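Local coordinates for lipoate-protein ligase 1 (Plasmodium falciparum, PDB 5T8U) that is a ligase of the lipoyl protein ligase A/B family and holds lipoic acid in a pocket of its catalytic domain, at residues Ala98-Leu103 against Lys175-Lys180; Lys129-Ile134 against Leu220-Thr225; His244-Asp247 against Asn251-Lys254; Leu291-Asn296 against Ser322-Asp327. All coordinates share one frame; numbering follows the deposited sequence.

Contact 1: residues Ala98-Leu103 against Lys175-Lys180; sequences AVYHDL and KNILNK. With LPA (lipoic acid), chain C.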
loop_
_atom_site.group_PDB
_atom_site.type_symbol
_atom_site.label_atom_id
_atom_site.label_comp_id
_atom_site.label_asym_id
_atom_site.label_seq_id
_atom_site.Cartn_x
_atom_site.Cartn_y
_atom_site.Cartn_z
ATOM N N ALA A 98 3.323 6.365 7.732
ATOM C CA ALA A 98 2.339 7.403 7.463
ATOM C C ALA A 98 2.849 8.339 6.376
ATOM O O ALA A 98 3.984 8.822 6.439
ATOM C CB ALA A 98 2.033 8.188 8.739
ATOM N N VAL A 99 2.007 8.592 5.374
ATOM C CA VAL A 99 2.358 9.454 4.256
ATOM C C VAL A 99 1.271 10.504 4.073
ATOM O O VAL A 99 0.139 10.358 4.541
ATOM C CB VAL A 99 2.560 8.660 2.947
ATOM C CG1 VAL A 99 3.746 7.711 3.081
ATOM C CG2 VAL A 99 1.296 7.898 2.582
ATOM N N TYR A 100 1.637 11.572 3.371
ATOM C CA TYR A 100 0.750 12.688 3.084
ATOM C C TYR A 100 0.463 12.737 1.590
ATOM O O TYR A 100 1.339 12.444 0.771
ATOM C CB TYR A 100 1.385 14.001 3.544
ATOM C CG TYR A 100 0.622 15.253 3.175
ATOM C CD1 TYR A 100 -0.456 15.688 3.935
ATOM C CD2 TYR A 100 0.999 16.016 2.080
ATOM C CE1 TYR A 100 -1.144 16.837 3.605
ATOM C CE2 TYR A 100 0.316 17.168 1.742
ATOM C CZ TYR A 100 -0.754 17.574 2.508
ATOM O OH TYR A 100 -1.440 18.720 2.180
ATOM N N HIS A 101 -0.765 13.111 1.243
ATOM C CA HIS A 101 -1.201 13.174 -0.144
ATOM C C HIS A 101 -1.808 14.536 -0.433
ATOM O O HIS A 101 -2.401 15.169 0.443
ATOM C CB HIS A 101 -2.244 12.094 -0.465
ATOM C CG HIS A 101 -1.662 10.742 -0.736
ATOM N ND1 HIS A 101 -0.314 10.473 -0.648
ATOM C CD2 HIS A 101 -2.254 9.578 -1.097
ATOM C CE1 HIS A 101 -0.099 9.203 -0.942
ATOM N NE2 HIS A 101 -1.261 8.638 -1.218
ATOM N N ASP A 102 -1.645 14.980 -1.674
ATOM C CA ASP A 102 -2.395 16.109 -2.206
ATOM C C ASP A 102 -2.369 16.000 -3.726
ATOM O O ASP A 102 -1.811 15.055 -4.288
ATOM C CB ASP A 102 -1.833 17.447 -1.710
ATOM C CG ASP A 102 -0.443 17.741 -2.246
ATOM O OD1 ASP A 102 0.052 16.982 -3.104
ATOM O OD2 ASP A 102 0.161 18.740 -1.802
ATOM N N LEU A 103 -2.973 16.983 -4.392
ATOM C CA LEU A 103 -3.056 16.944 -5.845
ATOM C C LEU A 103 -1.696 17.071 -6.522
ATOM O O LEU A 103 -1.614 16.891 -7.741
ATOM C CB LEU A 103 -3.994 18.044 -6.338
ATOM C CG LEU A 103 -5.447 17.901 -5.875
ATOM C CD1 LEU A 103 -6.264 19.118 -6.278
ATOM C CD2 LEU A 103 -6.079 16.632 -6.430
ATOM N N LYS A 175 6.172 19.948 -0.160
ATOM C CA LYS A 175 7.147 19.219 0.646
ATOM C C LYS A 175 7.241 19.760 2.068
ATOM O O LYS A 175 7.365 18.983 3.021
ATOM C CB LYS A 175 8.521 19.271 -0.022
ATOM C CG LYS A 175 9.625 18.620 0.797
ATOM C CD LYS A 175 10.985 18.788 0.142
ATOM C CE LYS A 175 12.088 18.203 1.010
ATOM N NZ LYS A 175 13.434 18.372 0.396
ATOM N N ASN A 176 7.192 21.083 2.236
ATOM C CA ASN A 176 7.417 21.668 3.554
ATOM C C ASN A 176 6.257 21.403 4.505
ATOM O O ASN A 176 6.473 21.269 5.716
ATOM C CB ASN A 176 7.658 23.172 3.425
ATOM C CG ASN A 176 9.033 23.497 2.870
ATOM O OD1 ASN A 176 9.961 22.693 2.966
ATOM N ND2 ASN A 176 9.173 24.683 2.292
ATOM N N ILE A 177 5.029 21.320 3.989
ATOM C CA ILE A 177 3.861 21.183 4.852
ATOM C C ILE A 177 3.876 19.868 5.619
ATOM O O ILE A 177 3.234 19.759 6.671
ATOM C CB ILE A 177 2.569 21.326 4.015
ATOM C CG1 ILE A 177 1.387 21.707 4.907
ATOM C CG2 ILE A 177 2.262 20.046 3.240
ATOM C CD1 ILE A 177 1.337 23.183 5.241
ATOM N N LEU A 178 4.606 18.865 5.124
ATOM C CA LEU A 178 4.568 17.532 5.720
ATOM C C LEU A 178 4.817 17.580 7.223
ATOM O O LEU A 178 4.077 16.974 8.007
ATOM C CB LEU A 178 5.603 16.633 5.042
ATOM C CG LEU A 178 5.493 16.493 3.523
ATOM C CD1 LEU A 178 6.613 15.616 2.986
ATOM C CD2 LEU A 178 4.150 15.914 3.145
ATOM N N ASN A 179 5.858 18.299 7.643
ATOM C CA ASN A 179 6.251 18.305 9.047
ATOM C C ASN A 179 5.167 18.845 9.971
ATOM O O ASN A 179 5.305 18.717 11.193
ATOM C CB ASN A 179 7.535 19.118 9.220
ATOM C CG ASN A 179 8.760 18.390 8.694
ATOM O OD1 ASN A 179 8.926 17.191 8.918
ATOM N ND2 ASN A 179 9.618 19.112 7.983
ATOM N N LYS A 180 4.100 19.442 9.434
ATOM C CA LYS A 180 2.998 19.880 10.283
ATOM C C LYS A 180 2.133 18.715 10.747
ATOM O O LYS A 180 1.545 18.779 11.832
ATOM C CB LYS A 180 2.119 20.890 9.546
ATOM C CG LYS A 180 2.761 22.245 9.310
ATOM C CD LYS A 180 1.756 23.209 8.698
ATOM C CE LYS A 180 2.393 24.539 8.331
ATOM N NZ LYS A 180 1.408 25.468 7.703
HETATM C C1 LPA C . 6.312 3.954 2.454
HETATM O O1 LPA C . 7.102 4.892 2.168
HETATM C C2 LPA C . 5.289 3.479 1.426
HETATM O O2 LPA C . 6.368 3.407 3.587
HETATM C C3 LPA C . 4.244 4.572 1.219
HETATM C C4 LPA C . 3.029 4.003 0.488
HETATM C C5 LPA C . 1.890 5.018 0.566
HETATM C C6 LPA C . 0.712 4.490 0.014
HETATM S S6 LPA C . -0.505 5.255 0.568
HETATM C C7 LPA C . 0.691 4.750 -1.946
HETATM C C8 LPA C . -0.796 5.117 -2.392
HETATM S S8 LPA C . -1.794 5.237 -0.861
#
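Y100 meets I177 and L178 where the start of the short helix 178-181 lies against strand 99-101, an edge strand of the small three-stranded mixed sheet in the ligase domain. The tight part of the contact is at L178. Its CD2 comes to 3.3 Å from Y100 CD2 and to 3.4 Å from Y100 CB, lying beside the CB-CG bond and the adjoining ring carbon and approaching the ring obliquely. The tyrosine ring is placed there by its first torsion, which sets CG anti to the backbone N (chi1 174°). Further along the ring the fit relaxes: I177 offers only its CG2 methyl, 3.8 Å from Y100 CE2. In residues 175-180, N176, N179 and K180 are exposed to solvent, whereas Y100 is buried, its ring also meeting that of Y181. No hydrogen bond joins the two segments, and what they share is apolar contact; next to it D102 OD2 has a weak hydrogen bond to E174 N. V99 and H101 have their CB atoms directed away from 175-180 and belong to the lipoic acid pocket. V99 sets CG2 3.6 Å from C5 of lipoic acid. The imidazole of H101 is tied back to its own strand, ND1 donating to Y100 O at 2.9 Å (N-H...O angle 156°) from above the carbonyl plane. This bond restrains the ring, whose other nitrogen, NE2, lies 3.5 Å from S8 of lipoic acid.

Contact 2: residues Lys129-Ile134 against Leu220-Thr225; sequences KNHFNI and LIKEFT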
loop_
_atom_site.group_PDB
_atom_site.type_symbol
_atom_site.label_atom_id
_atom_site.label_comp_id
_atom_site.label_asym_id
_atom_site.label_seq_id
_atom_site.Cartn_x
_atom_site.Cartn_y
_atom_site.Cartn_z
ATOM N N LYS A 129 12.901 7.557 -17.524
ATOM C CA LYS A 129 14.073 7.657 -18.387
ATOM C C LYS A 129 13.679 8.045 -19.807
ATOM O O LYS A 129 14.128 9.068 -20.336
ATOM C CB LYS A 129 14.828 6.326 -18.386
ATOM C CG LYS A 129 16.208 6.379 -19.023
ATOM C CD LYS A 129 16.649 4.997 -19.484
ATOM C CE LYS A 129 18.160 4.836 -19.422
ATOM N NZ LYS A 129 18.596 3.493 -19.897
ATOM N N ASN A 130 12.833 7.232 -20.443
ATOM C CA ASN A 130 12.531 7.434 -21.856
ATOM C C ASN A 130 11.824 8.760 -22.096
ATOM O O ASN A 130 12.146 9.478 -23.050
ATOM C CB ASN A 130 11.680 6.278 -22.379
ATOM C CG ASN A 130 12.426 4.962 -22.387
ATOM O OD1 ASN A 130 13.656 4.932 -22.362
ATOM N ND2 ASN A 130 11.685 3.861 -22.431
ATOM N N HIS A 131 10.859 9.107 -21.245
ATOM C CA HIS A 131 9.981 10.234 -21.525
ATOM C C HIS A 131 10.373 11.512 -20.800
ATOM O O HIS A 131 9.798 12.567 -21.092
ATOM C CB HIS A 131 8.536 9.869 -21.169
ATOM C CG HIS A 131 8.016 8.687 -21.922
ATOM N ND1 HIS A 131 8.594 7.439 -21.838
ATOM C CD2 HIS A 131 6.979 8.563 -22.783
ATOM C CE1 HIS A 131 7.934 6.596 -22.610
ATOM N NE2 HIS A 131 6.947 7.252 -23.194
ATOM N N PHE A 132 11.325 11.455 -19.865
ATOM C CA PHE A 132 11.728 12.656 -19.146
ATOM C C PHE A 132 13.226 12.698 -18.863
ATOM O O PHE A 132 13.683 13.618 -18.172
ATOM C CB PHE A 132 10.940 12.767 -17.835
ATOM C CG PHE A 132 9.459 12.579 -18.011
ATOM C CD1 PHE A 132 8.667 13.612 -18.480
ATOM C CD2 PHE A 132 8.863 11.362 -17.724
ATOM C CE1 PHE A 132 7.303 13.439 -18.649
ATOM C CE2 PHE A 132 7.502 11.183 -17.890
ATOM C CZ PHE A 132 6.722 12.224 -18.352
ATOM N N ASN A 133 14.001 11.745 -19.381
ATOM C CA ASN A 133 15.451 11.707 -19.186
ATOM C C ASN A 133 15.814 11.854 -17.710
ATOM O O ASN A 133 16.810 12.489 -17.350
ATOM C CB ASN A 133 16.144 12.778 -20.029
ATOM C CG ASN A 133 17.505 12.330 -20.527
ATOM O OD1 ASN A 133 17.602 11.501 -21.432
ATOM N ND2 ASN A 133 18.563 12.874 -19.938
ATOM N N ILE A 134 14.998 11.259 -16.848
ATOM C CA ILE A 134 15.236 11.241 -15.410
ATOM C C ILE A 134 15.802 9.872 -15.060
ATOM O O ILE A 134 15.085 8.865 -15.095
ATOM C CB ILE A 134 13.954 11.545 -14.622
ATOM C CG1 ILE A 134 13.587 13.023 -14.775
ATOM C CG2 ILE A 134 14.126 11.191 -13.140
ATOM C CD1 ILE A 134 12.227 13.393 -14.213
ATOM N N LEU A 220 3.423 6.898 -18.416
ATOM C CA LEU A 220 3.407 5.660 -17.647
ATOM C C LEU A 220 2.500 4.618 -18.291
ATOM O O LEU A 220 2.850 3.432 -18.345
ATOM C CB LEU A 220 2.961 5.955 -16.215
ATOM C CG LEU A 220 3.088 4.839 -15.181
ATOM C CD1 LEU A 220 4.514 4.321 -15.103
ATOM C CD2 LEU A 220 2.637 5.357 -13.827
ATOM N N ILE A 221 1.329 5.036 -18.776
ATOM C CA ILE A 221 0.452 4.114 -19.493
ATOM C C ILE A 221 1.144 3.601 -20.749
ATOM O O ILE A 221 1.072 2.409 -21.079
ATOM C CB ILE A 221 -0.889 4.797 -19.820
ATOM C CG1 ILE A 221 -1.589 5.246 -18.531
ATOM C CG2 ILE A 221 -1.793 3.851 -20.609
ATOM C CD1 ILE A 221 -2.819 6.106 -18.760
ATOM N N LYS A 222 1.830 4.494 -21.467
ATOM C CA LYS A 222 2.575 4.090 -22.654
ATOM C C LYS A 222 3.561 2.973 -22.328
ATOM O O LYS A 222 3.521 1.895 -22.929
ATOM C CB LYS A 222 3.302 5.299 -23.250
ATOM C CG LYS A 222 2.428 6.172 -24.140
ATOM C CD LYS A 222 3.168 7.421 -24.595
ATOM C CE LYS A 222 2.414 8.156 -25.696
ATOM N NZ LYS A 222 3.174 9.331 -26.215
ATOM N N GLU A 223 4.458 3.216 -21.369
ATOM C CA GLU A 223 5.454 2.204 -21.025
ATOM C C GLU A 223 4.832 0.960 -20.402
ATOM O O GLU A 223 5.453 -0.107 -20.430
ATOM C CB GLU A 223 6.498 2.796 -20.079
ATOM C CG GLU A 223 7.493 3.718 -20.762
ATOM C CD GLU A 223 8.361 2.995 -21.775
ATOM O OE1 GLU A 223 9.071 3.673 -22.546
ATOM O OE2 GLU A 223 8.332 1.747 -21.800
ATOM N N PHE A 224 3.630 1.071 -19.838
ATOM C CA PHE A 224 2.926 -0.095 -19.314
ATOM C C PHE A 224 2.464 -1.004 -20.449
ATOM O O PHE A 224 2.893 -2.164 -20.558
ATOM C CB PHE A 224 1.746 0.382 -18.462
ATOM C CG PHE A 224 0.860 -0.718 -17.950
ATOM C CD1 PHE A 224 1.187 -1.411 -16.796
ATOM C CD2 PHE A 224 -0.320 -1.033 -18.603
ATOM C CE1 PHE A 224 0.362 -2.410 -16.316
ATOM C CE2 PHE A 224 -1.147 -2.032 -18.130
ATOM C CZ PHE A 224 -0.805 -2.722 -16.984
ATOM N N THR A 225 1.595 -0.480 -21.318
ATOM C CA THR A 225 1.135 -1.241 -22.475
ATOM C C THR A 225 2.313 -1.783 -23.274
ATOM O O THR A 225 2.339 -2.960 -23.654
ATOM C CB THR A 225 0.250 -0.355 -23.355
ATOM O OG1 THR A 225 -0.767 0.256 -22.550
ATOM C CG2 THR A 225 -0.408 -1.169 -24.460
#
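The imidazole of H131 meets E223 through its edge: E223 OE1 lies in the ring plane, 3.1 Å from H131 CE1, while the carboxylate stands almost perpendicular to the ring (87°). The side chain of K222 comes to the same ring near its plane, with CD 4.0 Å from H131 NE2. The neighbouring ring, that of F132, has H131 CB over one face, 3.6 Å above the plane and displaced toward the rim. The amide of N130 is the third flat group, and E223 OE1 lies in its plane. N130 ND2 donates to that oxygen in a short, nearly straight bond of 2.6 Å (N-H...O angle 167°), arriving from well above the carboxylate plane. These side chains join two helices of the ligase domain, the C-terminal part of 117-132 and the second half of 213-227, whose L220 and F224 pack on strand 55-59. A bend in the E223 chain at chi2 (-65°) brings OE1 to the edge of the H131 ring and within bonding distance of the N130 amide. The same oxygen has a long, weak ion pair with K226, and H131 ND1 has a weak hydrogen bond to T127 O one turn back. The extended chain of the exposed K222 runs on past the imidazole, its NZ 5.3 Å from H131 NE2.

Contact 3: residues His244-Asp247 against Asn251-Lys254; sequences HYID and NITK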
loop_
_atom_site.group_PDB
_atom_site.type_symbol
_atom_site.label_atom_id
_atom_site.label_comp_id
_atom_site.label_asym_id
_atom_site.label_seq_id
_atom_site.Cartn_x
_atom_site.Cartn_y
_atom_site.Cartn_z
ATOM N N HIS A 244 -9.924 3.172 -19.018
ATOM C CA HIS A 244 -11.248 3.080 -18.423
ATOM C C HIS A 244 -11.362 4.030 -17.236
ATOM O O HIS A 244 -10.395 4.263 -16.507
ATOM C CB HIS A 244 -11.549 1.650 -17.968
ATOM C CG HIS A 244 -11.819 0.701 -19.093
ATOM N ND1 HIS A 244 -10.819 0.173 -19.882
ATOM C CD2 HIS A 244 -12.979 0.181 -19.561
ATOM C CE1 HIS A 244 -11.351 -0.629 -20.786
ATOM N NE2 HIS A 244 -12.661 -0.640 -20.614
ATOM N N TYR A 245 -12.561 4.580 -17.054
ATOM C CA TYR A 245 -12.866 5.487 -15.953
ATOM C C TYR A 245 -13.908 4.826 -15.062
ATOM O O TYR A 245 -15.020 4.532 -15.514
ATOM C CB TYR A 245 -13.363 6.835 -16.482
ATOM C CG TYR A 245 -12.308 7.595 -17.257
ATOM C CD1 TYR A 245 -11.584 8.617 -16.663
ATOM C CD2 TYR A 245 -12.027 7.279 -18.581
ATOM C CE1 TYR A 245 -10.613 9.310 -17.363
ATOM C CE2 TYR A 245 -11.058 7.966 -19.291
ATOM C CZ TYR A 245 -10.355 8.979 -18.677
ATOM O OH TYR A 245 -9.391 9.665 -19.382
ATOM N N ILE A 246 -13.550 4.600 -13.798
ATOM C CA ILE A 246 -14.356 3.780 -12.904
ATOM C C ILE A 246 -14.977 4.573 -11.760
ATOM O O ILE A 246 -15.907 4.064 -11.114
ATOM C CB ILE A 246 -13.533 2.602 -12.342
ATOM C CG1 ILE A 246 -12.289 3.117 -11.607
ATOM C CG2 ILE A 246 -13.140 1.654 -13.467
ATOM C CD1 ILE A 246 -11.538 2.046 -10.841
ATOM N N ASP A 247 -14.505 5.790 -11.483
ATOM C CA ASP A 247 -15.055 6.556 -10.370
ATOM C C ASP A 247 -16.546 6.832 -10.523
ATOM O O ASP A 247 -17.187 7.231 -9.543
ATOM C CB ASP A 247 -14.293 7.873 -10.209
ATOM C CG ASP A 247 -14.309 8.714 -11.466
ATOM O OD1 ASP A 247 -14.329 8.133 -12.570
ATOM O OD2 ASP A 247 -14.296 9.957 -11.348
ATOM N N ASN A 251 -21.788 0.160 -11.432
ATOM C CA ASN A 251 -21.641 -1.239 -11.041
ATOM C C ASN A 251 -20.574 -1.404 -9.966
ATOM O O ASN A 251 -20.671 -2.307 -9.128
ATOM C CB ASN A 251 -21.299 -2.103 -12.256
ATOM C CG ASN A 251 -22.458 -2.236 -13.222
ATOM O OD1 ASN A 251 -23.618 -2.286 -12.815
ATOM N ND2 ASN A 251 -22.147 -2.300 -14.513
ATOM N N ILE A 252 -19.558 -0.545 -9.973
ATOM C CA ILE A 252 -18.480 -0.615 -8.991
ATOM C C ILE A 252 -18.804 0.206 -7.752
ATOM O O ILE A 252 -18.647 -0.267 -6.623
ATOM C CB ILE A 252 -17.153 -0.155 -9.636
ATOM C CG1 ILE A 252 -16.778 -1.075 -10.805
ATOM C CG2 ILE A 252 -16.029 -0.122 -8.595
ATOM C CD1 ILE A 252 -15.535 -0.643 -11.573
ATOM N N THR A 253 -19.263 1.444 -7.937
ATOM C CA THR A 253 -19.407 2.385 -6.833
ATOM C C THR A 253 -20.790 2.365 -6.195
ATOM O O THR A 253 -20.969 2.970 -5.132
ATOM C CB THR A 253 -19.085 3.809 -7.306
ATOM O OG1 THR A 253 -19.151 4.711 -6.195
ATOM C CG2 THR A 253 -20.058 4.268 -8.385
ATOM N N LYS A 254 -21.765 1.699 -6.810
ATOM C CA LYS A 254 -23.086 1.524 -6.221
ATOM C C LYS A 254 -23.264 0.140 -5.611
ATOM O O LYS A 254 -24.365 -0.192 -5.158
ATOM C CB LYS A 254 -24.171 1.775 -7.271
#
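The CA atoms of I246 and I252 lie 7.2 Å apart, and those of D247 and T253 follow at 7.0 Å, so that these two steps of the chain run side by side in the same direction. I246 is where the extended path of strand 244-245 is given up: its psi falls to -16°, and D247 already has helical angles. After only three intervening residues the chain continues in the short helix 250-253, alongside the end of the first segment. Most of the contact is made by the two isoleucines. I252 has CG1 anti to its carbonyl carbon and an extended chi2 (176°), which carries CD1 outward until it rests 3.8 Å from I246 CG2 and 3.9 Å from I246 CB. A single methyl thus touches the flank of the other isoleucine, close to the backbone. The CG1 branch of I246 takes the position between backbone N and carbonyl carbon (chi1 58°), leaving CG2 to meet the incoming methyl. This strand-turn-helix connection sits at the border of the large mixed sheet, where 244-245 is an outermost strand running parallel to 13-17 and bonded to V14 and V16. Helix 22-34 packs against the pair, with L32 touching I246, and L28 and F31 touching I252. The CB of D247 points away, and its part in the contact is made by the backbone, with O 4.3 Å from T253 CG2. No hydrogen bond crosses between the segments. Near the helix start, a weak hydrogen bond runs from I252 N to N249 OD1.

Contact 4: residues Leu291-Asn296 against Ser322-Asp327; sequences LELFFN and SIFNND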
loop_
_atom_site.group_PDB
_atom_site.type_symbol
_atom_site.label_atom_id
_atom_site.label_comp_id
_atom_site.label_asym_id
_atom_site.label_seq_id
_atom_site.Cartn_x
_atom_site.Cartn_y
_atom_site.Cartn_z
ATOM N N LEU A 291 8.807 -2.332 15.559
ATOM C CA LEU A 291 7.879 -3.322 16.083
ATOM C C LEU A 291 7.554 -2.976 17.527
ATOM O O LEU A 291 8.456 -2.680 18.316
ATOM C CB LEU A 291 8.463 -4.738 15.994
ATOM C CG LEU A 291 8.035 -5.563 14.779
ATOM C CD1 LEU A 291 8.958 -6.756 14.586
ATOM C CD2 LEU A 291 6.593 -6.028 14.931
ATOM N N GLU A 292 6.264 -3.012 17.857
ATOM C CA GLU A 292 5.760 -2.712 19.192
ATOM C C GLU A 292 4.734 -3.768 19.565
ATOM O O GLU A 292 3.712 -3.910 18.884
ATOM C CB GLU A 292 5.126 -1.320 19.251
ATOM C CG GLU A 292 6.116 -0.177 19.302
ATOM C CD GLU A 292 5.443 1.159 19.545
ATOM O OE1 GLU A 292 4.205 1.239 19.401
ATOM O OE2 GLU A 292 6.152 2.129 19.886
ATOM N N LEU A 293 5.000 -4.494 20.646
ATOM C CA LEU A 293 4.103 -5.524 21.151
ATOM C C LEU A 293 3.499 -5.072 22.471
ATOM O O LEU A 293 4.226 -4.681 23.390
ATOM C CB LEU A 293 4.839 -6.850 21.351
ATOM C CG LEU A 293 4.743 -7.855 20.204
ATOM C CD1 LEU A 293 5.488 -7.346 18.980
ATOM C CD2 LEU A 293 5.272 -9.214 20.639
ATOM N N PHE A 294 2.174 -5.122 22.556
ATOM C CA PHE A 294 1.448 -4.920 23.802
ATOM C C PHE A 294 0.787 -6.233 24.193
ATOM O O PHE A 294 0.196 -6.908 23.346
ATOM C CB PHE A 294 0.389 -3.823 23.653
ATOM C CG PHE A 294 0.943 -2.497 23.214
ATOM C CD1 PHE A 294 1.083 -1.456 24.118
ATOM C CD2 PHE A 294 1.319 -2.289 21.898
ATOM C CE1 PHE A 294 1.590 -0.235 23.716
ATOM C CE2 PHE A 294 1.828 -1.070 21.491
ATOM C CZ PHE A 294 1.964 -0.042 22.402
ATOM N N PHE A 295 0.889 -6.606 25.467
ATOM C CA PHE A 295 0.350 -7.898 25.871
ATOM C C PHE A 295 0.017 -7.898 27.355
ATOM O O PHE A 295 0.558 -7.116 28.141
ATOM C CB PHE A 295 1.327 -9.035 25.545
ATOM C CG PHE A 295 2.650 -8.927 26.253
ATOM C CD1 PHE A 295 3.716 -8.267 25.663
ATOM C CD2 PHE A 295 2.829 -9.495 27.503
ATOM C CE1 PHE A 295 4.933 -8.171 26.312
ATOM C CE2 PHE A 295 4.044 -9.403 28.156
ATOM C CZ PHE A 295 5.097 -8.741 27.559
ATOM N N ASN A 296 -0.898 -8.799 27.714
ATOM C CA ASN A 296 -1.263 -9.082 29.092
ATOM C C ASN A 296 -0.991 -10.550 29.382
ATOM O O ASN A 296 -0.986 -11.386 28.474
ATOM C CB ASN A 296 -2.742 -8.769 29.355
ATOM C CG ASN A 296 -3.121 -7.360 28.953
ATOM O OD1 ASN A 296 -2.291 -6.452 28.971
ATOM N ND2 ASN A 296 -4.382 -7.170 28.584
ATOM N N SER A 322 -0.907 -13.952 15.725
ATOM C CA SER A 322 -1.485 -15.236 16.109
ATOM C C SER A 322 -1.017 -15.710 17.480
ATOM O O SER A 322 -1.547 -16.706 17.985
ATOM C CB SER A 322 -1.151 -16.300 15.060
ATOM O OG SER A 322 0.217 -16.662 15.115
ATOM N N ILE A 323 -0.041 -15.033 18.095
ATOM C CA ILE A 323 0.428 -15.441 19.416
ATOM C C ILE A 323 -0.596 -15.094 20.489
ATOM O O ILE A 323 -0.641 -15.737 21.543
ATOM C CB ILE A 323 1.793 -14.795 19.725
ATOM C CG1 ILE A 323 2.417 -15.443 20.967
ATOM C CG2 ILE A 323 1.639 -13.295 19.929
ATOM C CD1 ILE A 323 3.800 -14.923 21.324
ATOM N N PHE A 324 -1.423 -14.083 20.251
ATOM C CA PHE A 324 -2.347 -13.590 21.261
ATOM C C PHE A 324 -3.642 -14.396 21.258
ATOM O O PHE A 324 -4.000 -15.047 20.273
ATOM C CB PHE A 324 -2.656 -12.112 21.023
ATOM C CG PHE A 324 -1.434 -11.245 20.944
ATOM C CD1 PHE A 324 -1.290 -10.324 19.920
ATOM C CD2 PHE A 324 -0.430 -11.347 21.893
ATOM C CE1 PHE A 324 -0.168 -9.526 19.841
ATOM C CE2 PHE A 324 0.697 -10.549 21.819
ATOM C CZ PHE A 324 0.827 -9.636 20.793
ATOM N N ASN A 325 -4.343 -14.344 22.389
ATOM C CA ASN A 325 -5.640 -14.994 22.557
ATOM C C ASN A 325 -5.579 -16.492 22.274
ATOM O O ASN A 325 -6.605 -17.114 21.979
ATOM C CB ASN A 325 -6.701 -14.326 21.675
ATOM C CG ASN A 325 -6.989 -12.894 22.095
ATOM O OD1 ASN A 325 -6.990 -12.572 23.284
ATOM N ND2 ASN A 325 -7.231 -12.026 21.117
ATOM N N ASN A 326 -4.390 -17.081 22.352
ATOM C CA ASN A 326 -4.207 -18.524 22.315
ATOM C C ASN A 326 -3.498 -18.959 23.592
ATOM O O ASN A 326 -3.045 -18.135 24.389
ATOM C CB ASN A 326 -3.415 -18.951 21.072
ATOM C CG ASN A 326 -4.228 -18.830 19.794
ATOM O OD1 ASN A 326 -4.802 -19.809 19.317
ATOM N ND2 ASN A 326 -4.285 -17.625 19.240
ATOM N N ASP A 327 -3.406 -20.275 23.786
ATOM C CA ASP A 327 -2.884 -20.836 25.033
ATOM C C ASP A 327 -1.388 -21.103 24.879
ATOM O O ASP A 327 -0.942 -22.218 24.601
ATOM C CB ASP A 327 -3.654 -22.095 25.411
ATOM C CG ASP A 327 -5.116 -21.817 25.704
ATOM O OD1 ASP A 327 -5.416 -20.749 26.281
ATOM O OD2 ASP A 327 -5.967 -22.662 25.355
#
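The far end of the F324 ring is set against the backbone and inner side chains of strand 289-297. F324 CZ approaches F294 O to 3.8 Å and L293 CG to 4.3 Å, the leucine lying at the ring edge near its plane. F324 CE2 lies 4.1 Å from F295 CB, which comes in obliquely. F295 itself contributes little more than this CB: with CG between backbone N and carbonyl carbon (chi1 62°), its ring swings away from F324 and reaches Y330. One shell out, I323 lays CG2 over a face of the F324 ring, 3.4 Å above the plane and toward the rim, and I307 of strand 302-309 touches the same phenylalanine. The contact thus joins the loop between helices 314-321 and 332-341 to the three-stranded antiparallel meander of the C-terminal region. The loop is shaped in turn by N325, which has positive phi, and by N326, whose ND2 donates to F324 O at 2.8 Å (N-H...O angle 144°), holding the carbonyl of the very residue that inserts its ring. The strand is held on both sides, F294 pairing with N306 and F295 with N280. No hydrogen bond crosses between the segments, so the loop is joined to this strand mainly by apolar contact of one aromatic ring, which also comes near F294 O; its hold probably rests on the fit of that ring.

Contact 1 is the one that shares residues with the lipoic acid pocket, V99 and H101 lying on strand 99-101. Contact 2 belongs to the same catalytic domain, about 26 Å away between centres, and their segments alternate along the chain: 98-103, 129-134, 175-180, 220-225. Contact 3 follows shortly after helix 213-227. Its nearest atoms come within about 7 Å of contact 2 without touching, although the centres are about 27 Å apart, and it lies about 28 Å from contact 1 between centres. Contact 4, in the C-terminal region, is remote from contact 2, about 46 Å centre to centre and on the opposite side of the molecule, and about 33 Å from contact 1 between centres.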